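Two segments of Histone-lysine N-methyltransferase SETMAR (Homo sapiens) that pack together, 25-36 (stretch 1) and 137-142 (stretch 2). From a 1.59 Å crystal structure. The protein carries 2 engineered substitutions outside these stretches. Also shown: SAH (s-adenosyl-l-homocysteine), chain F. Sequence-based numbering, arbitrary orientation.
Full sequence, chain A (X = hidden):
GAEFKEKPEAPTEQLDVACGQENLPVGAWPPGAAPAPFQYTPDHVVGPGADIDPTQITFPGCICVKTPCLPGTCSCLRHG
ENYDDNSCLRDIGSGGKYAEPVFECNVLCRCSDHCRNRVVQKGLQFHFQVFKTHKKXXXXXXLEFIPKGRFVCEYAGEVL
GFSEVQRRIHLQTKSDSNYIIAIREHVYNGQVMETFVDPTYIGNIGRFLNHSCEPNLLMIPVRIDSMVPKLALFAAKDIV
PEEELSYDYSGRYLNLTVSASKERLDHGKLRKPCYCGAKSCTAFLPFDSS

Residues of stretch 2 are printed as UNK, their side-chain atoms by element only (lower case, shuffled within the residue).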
# COMPACT_ATOMS: atom_id res chain seq x y z
N PRO A 25 7.49 3.83 -15.56
CA PRO A 25 7.60 5.21 -15.07
C PRO A 25 6.26 5.64 -14.51
O PRO A 25 5.22 5.04 -14.85
CB PRO A 25 7.83 6.01 -16.35
CG PRO A 25 8.23 4.96 -17.39
CD PRO A 25 7.64 3.70 -17.02
N VAL A 26 6.36 6.63 -13.66
CA VAL A 26 5.16 7.31 -13.14
C VAL A 26 5.28 8.80 -13.53
O VAL A 26 6.19 9.51 -13.14
CB VAL A 26 5.09 7.21 -11.58
CG1 VAL A 26 3.84 7.98 -11.08
CG2 VAL A 26 5.02 5.80 -11.15
N GLY A 27 4.33 9.29 -14.34
CA GLY A 27 4.42 10.67 -14.83
C GLY A 27 3.83 11.65 -13.83
O GLY A 27 3.29 11.22 -12.79
N ALA A 28 4.03 12.93 -14.08
CA ALA A 28 3.46 13.99 -13.26
C ALA A 28 2.66 14.90 -14.16
O ALA A 28 2.99 15.07 -15.36
CB ALA A 28 4.49 14.78 -12.58
N TRP A 29 1.62 15.47 -13.59
CA TRP A 29 0.74 16.35 -14.35
C TRP A 29 0.26 17.41 -13.38
O TRP A 29 -0.17 17.08 -12.29
CB TRP A 29 -0.45 15.58 -14.83
CG TRP A 29 -1.36 16.40 -15.68
CD1 TRP A 29 -2.46 17.14 -15.29
CD2 TRP A 29 -1.20 16.62 -17.05
NE1 TRP A 29 -3.00 17.79 -16.36
CE2 TRP A 29 -2.25 17.49 -17.47
CE3 TRP A 29 -0.28 16.16 -18.00
CZ2 TRP A 29 -2.40 17.89 -18.80
CZ3 TRP A 29 -0.44 16.56 -19.31
CH2 TRP A 29 -1.49 17.41 -19.69
N PRO A 30 0.14 18.65 -13.83
CA PRO A 30 0.32 19.15 -15.19
C PRO A 30 1.78 19.33 -15.58
O PRO A 30 2.62 19.41 -14.70
CB PRO A 30 -0.49 20.48 -15.17
CG PRO A 30 -0.42 20.94 -13.73
CD PRO A 30 -0.43 19.66 -12.90
N PRO A 31 2.08 19.37 -16.91
CA PRO A 31 3.43 19.58 -17.45
C PRO A 31 4.02 20.76 -16.75
O PRO A 31 3.33 21.75 -16.55
CB PRO A 31 3.18 19.97 -18.90
CG PRO A 31 1.97 19.20 -19.27
CD PRO A 31 1.10 19.20 -18.01
N GLY A 32 5.28 20.66 -16.35
CA GLY A 32 5.94 21.78 -15.68
C GLY A 32 5.57 21.95 -14.23
O GLY A 32 5.93 22.95 -13.61
N ALA A 33 4.85 20.98 -13.66
CA ALA A 33 4.56 20.97 -12.22
C ALA A 33 5.06 19.66 -11.63
O ALA A 33 4.95 18.60 -12.27
CB ALA A 33 3.04 21.16 -11.93
N ALA A 34 5.61 19.75 -10.41
CA ALA A 34 6.09 18.55 -9.69
C ALA A 34 5.76 18.60 -8.19
O ALA A 34 5.78 19.67 -7.55
CB ALA A 34 7.59 18.38 -9.85
N PRO A 35 5.47 17.42 -7.60
CA PRO A 35 5.29 17.44 -6.16
C PRO A 35 6.54 17.83 -5.38
O PRO A 35 7.67 17.67 -5.89
CB PRO A 35 4.90 15.99 -5.81
CG PRO A 35 4.94 15.24 -6.99
CD PRO A 35 5.18 16.10 -8.19
N ALA A 36 6.35 18.24 -4.13
CA ALA A 36 7.47 18.43 -3.20
C ALA A 36 8.43 17.23 -3.18
O ALA A 36 8.00 16.08 -3.05
CB ALA A 36 6.98 18.70 -1.83
N UNK A 137 -4.53 18.53 -2.90
CA UNK A 137 -3.09 18.50 -3.18
C UNK A 137 -2.82 17.53 -4.27
O UNK A 137 -3.63 17.39 -5.19
N UNK A 138 -1.66 16.87 -4.21
CA UNK A 138 -1.34 15.94 -5.29
C UNK A 138 -2.09 14.64 -5.05
O UNK A 138 -2.46 14.32 -3.89
c UNK A 138 0.92 16.82 -5.72
c UNK A 138 0.98 16.57 -8.28
n UNK A 138 1.98 18.83 -5.73
c UNK A 138 1.20 17.19 -7.06
c UNK A 138 1.35 17.86 -4.93
c UNK A 138 1.88 18.44 -7.03
c UNK A 138 2.36 19.06 -8.19
c UNK A 138 1.51 17.17 -9.45
c UNK A 138 2.13 18.43 -9.38
c UNK A 138 0.16 15.63 -5.29
N UNK A 139 -2.42 13.93 -6.11
CA UNK A 139 -2.99 12.58 -5.99
C UNK A 139 -2.32 11.64 -6.98
O UNK A 139 -1.42 12.06 -7.73
N UNK A 140 -2.81 10.43 -6.99
CA UNK A 140 -2.30 9.40 -7.95
C UNK A 140 -3.50 8.95 -8.75
O UNK A 140 -4.57 8.61 -8.19
c UNK A 140 -1.69 8.23 -7.20
c UNK A 140 0.37 7.98 -8.52
c UNK A 140 -0.55 6.01 -7.28
c UNK A 140 -0.89 7.27 -8.08
N UNK A 141 -3.31 8.91 -10.08
CA UNK A 141 -4.36 8.31 -10.90
C UNK A 141 -3.75 7.30 -11.86
O UNK A 141 -2.58 7.29 -12.07
c UNK A 141 -4.38 10.17 -12.67
c UNK A 141 -4.93 13.43 -14.39
n UNK A 141 -4.46 12.23 -14.00
n UNK A 141 -4.18 14.28 -15.06
c UNK A 141 -5.28 11.26 -13.29
c UNK A 141 -5.20 9.38 -11.65
n UNK A 141 -6.22 13.74 -14.12
N UNK A 142 -4.61 6.42 -12.34
CA UNK A 142 -4.15 5.50 -13.35
C UNK A 142 -4.34 6.14 -14.74
O UNK A 142 -5.33 6.85 -15.00
c UNK A 142 -6.39 4.27 -13.42
o UNK A 142 -4.35 3.31 -14.25
c UNK A 142 -4.86 4.17 -13.24
N SAH F . -2.45 15.03 -1.21
CA SAH F . -1.17 14.48 -0.68
CB SAH F . -1.05 12.95 -0.91
CG SAH F . -1.87 12.21 0.16
SD SAH F . -1.13 12.39 1.81
C SAH F . 0.00 15.26 -1.32
O SAH F . -0.21 16.27 -1.99
OXT SAH F . 1.18 14.80 -1.15
C5' SAH F . -2.60 12.87 2.75
C4' SAH F . -3.00 14.33 2.61
O4' SAH F . -3.66 14.57 1.36
C3' SAH F . -3.99 14.78 3.64
O3' SAH F . -3.32 15.17 4.87
C2' SAH F . -4.69 15.94 2.99
O2' SAH F . -3.84 17.09 2.88
C1' SAH F . -4.81 15.42 1.56
N9 SAH F . -5.99 14.56 1.36
C8 SAH F . -6.01 13.20 1.04
N7 SAH F . -7.27 12.84 0.85
C5 SAH F . -8.07 13.91 1.00
C6 SAH F . -9.47 14.04 0.94
N6 SAH F . -10.34 13.08 0.61
N1 SAH F . -9.95 15.32 1.22
C2 SAH F . -9.12 16.35 1.52
N3 SAH F . -7.74 16.28 1.57
C4 SAH F . -7.29 15.01 1.36
O HOH W 1 4.32 21.05 -4.89

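Position 137 has backbone atoms alone, and none of them reaches stretch 1. Its phi of 75° is a value that by itself favours glycine, and an ideal CB here would clash with SAH O at 2.8 Å. The residue is Gly 137.

Position 138 carries one carbon and then fused five- and six-membered rings holding eight carbons and one nitrogen. Its CA-to-CB bond points toward stretch 1, and its ring system lies against the proline- and alanine-rich loop, with Pro 35 over one face and Ala 33 CB at the edge. This is an indole, and the residue is Trp 138. Pro 35 CB is 3.9 Å from the centroid of the five-membered ring of Trp 138, almost exactly on the ring normal, a CH-pi contact that suits the polarised C-H groups of proline and the electron-rich indole. Ala 33 CB is 3.8 Å from Trp 138 CH2, while Trp 29 O lies 3.3 Å from Trp 138 CZ3. One water bridges the two segments through weak hydrogen bonds, accepting from Trp 138 NE1 and donating to Ala 34 O, both at 3.3 Å. The backbone serves the ligand: Trp 138 N donates to SAH O at 2.7 Å, and SAH N donates to Trp 138 O at 2.8 Å.

Position 139 again lacks side-chain atoms and is buried, with no contact to stretch 1. It is Gly 139, an extended link in the strand.

Position 140 has four side-chain carbons, forked at the second, and no polar atom; a terminal carbon meets Val 26 CG1. This is leucine, apt for a buried site: Leu 140 CD1 lies 4.3 Å from Val 26 CG1, an apolar contact.

Position 141 bears three carbons, a nitrogen, and then a carbon carrying two more nitrogens. Its CA-to-CB bond points sideways, but the long chain brings its end nearer, placing a terminal nitrogen over one face of the Trp 29 ring. This is Arg 141, whose NH2 is 3.3 Å from Trp 29 CD1. A long chain ending in a planar cation can reach the electron-rich indole face while its NE and NH2 atoms hydrogen-bond elsewhere in the structure.

Position 142 has one carbon carrying an oxygen and a second carbon. This is Thr 142, buried and out of reach of stretch 1; its OG1 is hydrogen-bonded to a residue flanking one of the stretches.

The contact buries 324 Å² and has no direct hydrogen bond across it. Trp 138 supplies the largest share, packing against a loop shaped by the type II turn from Pro 30 to Ala 33, which the bond from Ala 33 N to Pro 30 O (2.9 Å) closes. Leu 140 and Arg 141 extend the packing to Val 26 and to the ring of Trp 29.

Stretch 2 137-142: GWGLRT
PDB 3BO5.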